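Local coordinates for protein latency-associated nuclear antigen (Murid herpesvirus 4, PDB 4BLG) that probably binds viral DNA through this C-terminal domain, one piece of a longer gammaherpesvirus latency protein, at residues 13-18 against 101-106. Sequence-based numbering, arbitrary orientation.
Sequences QGMRRH and RVVLAY. With PO4 (phosphate ion), chain E.
Two helices on the helical side of the LANA DNA-binding domain, 13-22 and 93-110, meet here through Met15, His18 and Tyr106. Their segments run roughly antiparallel with axes approaching to 11.4 Å, a wide separation that the Tyr106 side chain spans. Tyr106 CG is anti to the backbone N (chi1 -170°), which sends the phenol across to the first turn of helix 13-22. Met15, extended beyond CG, runs obliquely across one face of this ring: Met15 CG lies above the rim, Met15 SD sits 4.7 Å from the Tyr106 ring centroid in an oblique Met-aromatic contact, and Met15 CE touches Tyr106 CD1 at 3.9 Å. Met15 CE also reaches Val103 CG1 at 4.4 Å, a looser apolar contact, while Met15 also packs on Lys53, Leu54 and Cys57 of helix 48-57.

His18 and Tyr106 pass each other in opposite directions. Tyr106 CD2 lies over a His18 face near its rim, 3.5 Å from His18 CD2, in an oblique aromatic pair with the planes at 45°. No direct hydrogen bond joins the segments, but a water in the plane of the imidazole bridges them, 2.6 Å from His18 NE2 and donating to Val102 O. The bridge at NE2 and the Tyr106 contact on one face probably limit rotation of the imidazole.

At the far end of the phenol, Tyr106 OH donates to phosphate O1 at 2.7 Å. The amide of Met15, in the first turn of its helix, donates almost straight (172°) to phosphate O2, and Lys53 NZ also hydrogen-bonds the phosphate. The ion probably came from the crystallisation liquor, yet its capture by a main-chain N-H, a phenol and a lysine is characteristic of an anion-binding site at a helix N-terminus.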
loop_
_atom_site.group_PDB
_atom_site.type_symbol
_atom_site.label_atom_id
_atom_site.label_comp_id
_atom_site.label_asym_id
_atom_site.label_seq_id
_atom_site.Cartn_x
_atom_site.Cartn_y
_atom_site.Cartn_z
ATOM N N GLN A 13 20.034 15.408 -0.214
ATOM C CA GLN A 13 20.923 15.303 0.927
ATOM C C GLN A 13 20.332 16.049 2.105
ATOM O O GLN A 13 20.455 15.600 3.232
ATOM C CB GLN A 13 22.304 15.867 0.607
ATOM C CG GLN A 13 23.245 15.841 1.791
ATOM C CD GLN A 13 24.561 16.506 1.491
ATOM O OE1 GLN A 13 25.459 15.893 0.920
ATOM N NE2 GLN A 13 24.685 17.771 1.870
ATOM N N GLY A 14 19.694 17.186 1.839
ATOM C CA GLY A 14 19.081 17.981 2.888
ATOM C C GLY A 14 18.016 17.215 3.657
ATOM O O GLY A 14 18.100 17.028 4.866
ATOM N N MET A 15 16.992 16.749 2.962
ATOM C CA MET A 15 15.954 16.010 3.659
ATOM C C MET A 15 16.518 14.759 4.338
ATOM O O MET A 15 16.102 14.412 5.439
ATOM C CB MET A 15 14.819 15.633 2.726
ATOM C CG MET A 15 13.781 14.788 3.433
ATOM S SD MET A 15 12.235 14.643 2.548
ATOM C CE MET A 15 11.140 14.253 3.917
ATOM N N ARG A 16 17.473 14.095 3.697
ATOM C CA ARG A 16 18.050 12.875 4.262
ATOM C C ARG A 16 18.722 13.149 5.611
ATOM O O ARG A 16 18.474 12.469 6.616
ATOM C CB ARG A 16 19.040 12.242 3.273
ATOM C CG ARG A 16 18.345 11.430 2.174
ATOM C CD ARG A 16 19.325 10.682 1.279
ATOM N NE ARG A 16 20.044 11.562 0.360
ATOM C CZ ARG A 16 21.314 11.944 0.495
ATOM N NH1 ARG A 16 22.053 11.539 1.521
ATOM N NH2 ARG A 16 21.855 12.745 -0.413
ATOM N N ARG A 17 19.552 14.183 5.636
ATOM C CA ARG A 17 20.308 14.496 6.821
ATOM C C ARG A 17 19.326 14.897 7.910
ATOM O O ARG A 17 19.472 14.508 9.070
ATOM C CB ARG A 17 21.342 15.595 6.532
ATOM C CG ARG A 17 22.501 15.122 5.651
ATOM C CD ARG A 17 23.520 16.222 5.358
ATOM N NE ARG A 17 24.775 15.656 4.874
ATOM C CZ ARG A 17 25.913 16.330 4.724
ATOM N NH1 ARG A 17 25.986 17.626 5.012
ATOM N NH2 ARG A 17 26.994 15.702 4.286
ATOM N N HIS A 18 18.293 15.633 7.518
ATOM C CA HIS A 18 17.305 16.078 8.473
ATOM C C HIS A 18 16.731 14.869 9.189
ATOM O O HIS A 18 16.747 14.811 10.414
ATOM C CB HIS A 18 16.180 16.866 7.808
ATOM C CG HIS A 18 15.021 17.120 8.723
ATOM N ND1 HIS A 18 15.033 18.103 9.690
ATOM C CD2 HIS A 18 13.831 16.489 8.847
ATOM C CE1 HIS A 18 13.894 18.077 10.357
ATOM N NE2 HIS A 18 13.147 17.109 9.862
ATOM N N ARG A 101 5.245 11.557 12.213
ATOM C CA ARG A 101 5.482 12.832 12.881
ATOM C C ARG A 101 6.659 13.579 12.272
ATOM O O ARG A 101 6.583 14.786 12.014
ATOM C CB ARG A 101 5.761 12.610 14.365
ATOM C CG ARG A 101 5.939 13.896 15.170
ATOM C CD ARG A 101 5.991 13.572 16.658
ATOM N NE ARG A 101 4.687 13.038 17.013
ATOM C CZ ARG A 101 4.456 11.835 17.533
ATOM N NH1 ARG A 101 5.436 11.003 17.861
ATOM N NH2 ARG A 101 3.211 11.462 17.759
ATOM N N VAL A 102 7.758 12.862 12.073
ATOM C CA VAL A 102 8.994 13.469 11.592
ATOM C C VAL A 102 8.837 13.943 10.153
ATOM O O VAL A 102 9.115 15.103 9.825
ATOM C CB VAL A 102 10.157 12.472 11.682
ATOM C CG1 VAL A 102 11.356 12.971 10.892
ATOM C CG2 VAL A 102 10.528 12.231 13.137
ATOM N N VAL A 103 8.363 13.040 9.299
ATOM C CA VAL A 103 8.245 13.340 7.884
ATOM C C VAL A 103 7.316 14.532 7.686
ATOM O O VAL A 103 7.624 15.425 6.916
ATOM C CB VAL A 103 7.747 12.126 7.075
ATOM C CG1 VAL A 103 7.508 12.518 5.625
ATOM C CG2 VAL A 103 8.758 10.992 7.154
ATOM N N LEU A 104 6.194 14.557 8.398
ATOM C CA LEU A 104 5.199 15.607 8.200
ATOM C C LEU A 104 5.575 16.935 8.853
ATOM O O LEU A 104 5.092 17.987 8.432
ATOM C CB LEU A 104 3.820 15.163 8.692
ATOM C CG LEU A 104 3.106 14.065 7.890
ATOM C CD1 LEU A 104 1.705 13.866 8.448
ATOM C CD2 LEU A 104 3.044 14.386 6.406
ATOM N N ALA A 105 6.411 16.913 9.885
ATOM C CA ALA A 105 6.945 18.176 10.394
ATOM C C ALA A 105 7.764 18.842 9.294
ATOM O O ALA A 105 7.605 20.034 9.022
ATOM C CB ALA A 105 7.788 17.957 11.636
ATOM N N TYR A 106 8.639 18.076 8.650
ATOM C CA TYR A 106 9.386 18.627 7.512
ATOM C C TYR A 106 8.452 19.117 6.380
ATOM O O TYR A 106 8.536 20.273 5.944
ATOM C CB TYR A 106 10.394 17.594 6.989
ATOM C CG TYR A 106 11.390 18.123 5.972
ATOM C CD1 TYR A 106 11.112 18.089 4.616
ATOM C CD2 TYR A 106 12.617 18.644 6.372
ATOM C CE1 TYR A 106 12.024 18.566 3.680
ATOM C CE2 TYR A 106 13.532 19.120 5.446
ATOM C CZ TYR A 106 13.228 19.075 4.099
ATOM O OH TYR A 106 14.125 19.544 3.166
HETATM P P PO4 E . 16.421 18.810 0.083
HETATM O O1 PO4 E . 15.072 19.129 0.681
HETATM O O2 PO4 E . 16.769 17.369 0.365
HETATM O O3 PO4 E . 16.376 19.035 -1.409
HETATM O O4 PO4 E . 17.467 19.710 0.697
HETATM O O HOH W 1 10.946 16.477 11.147
#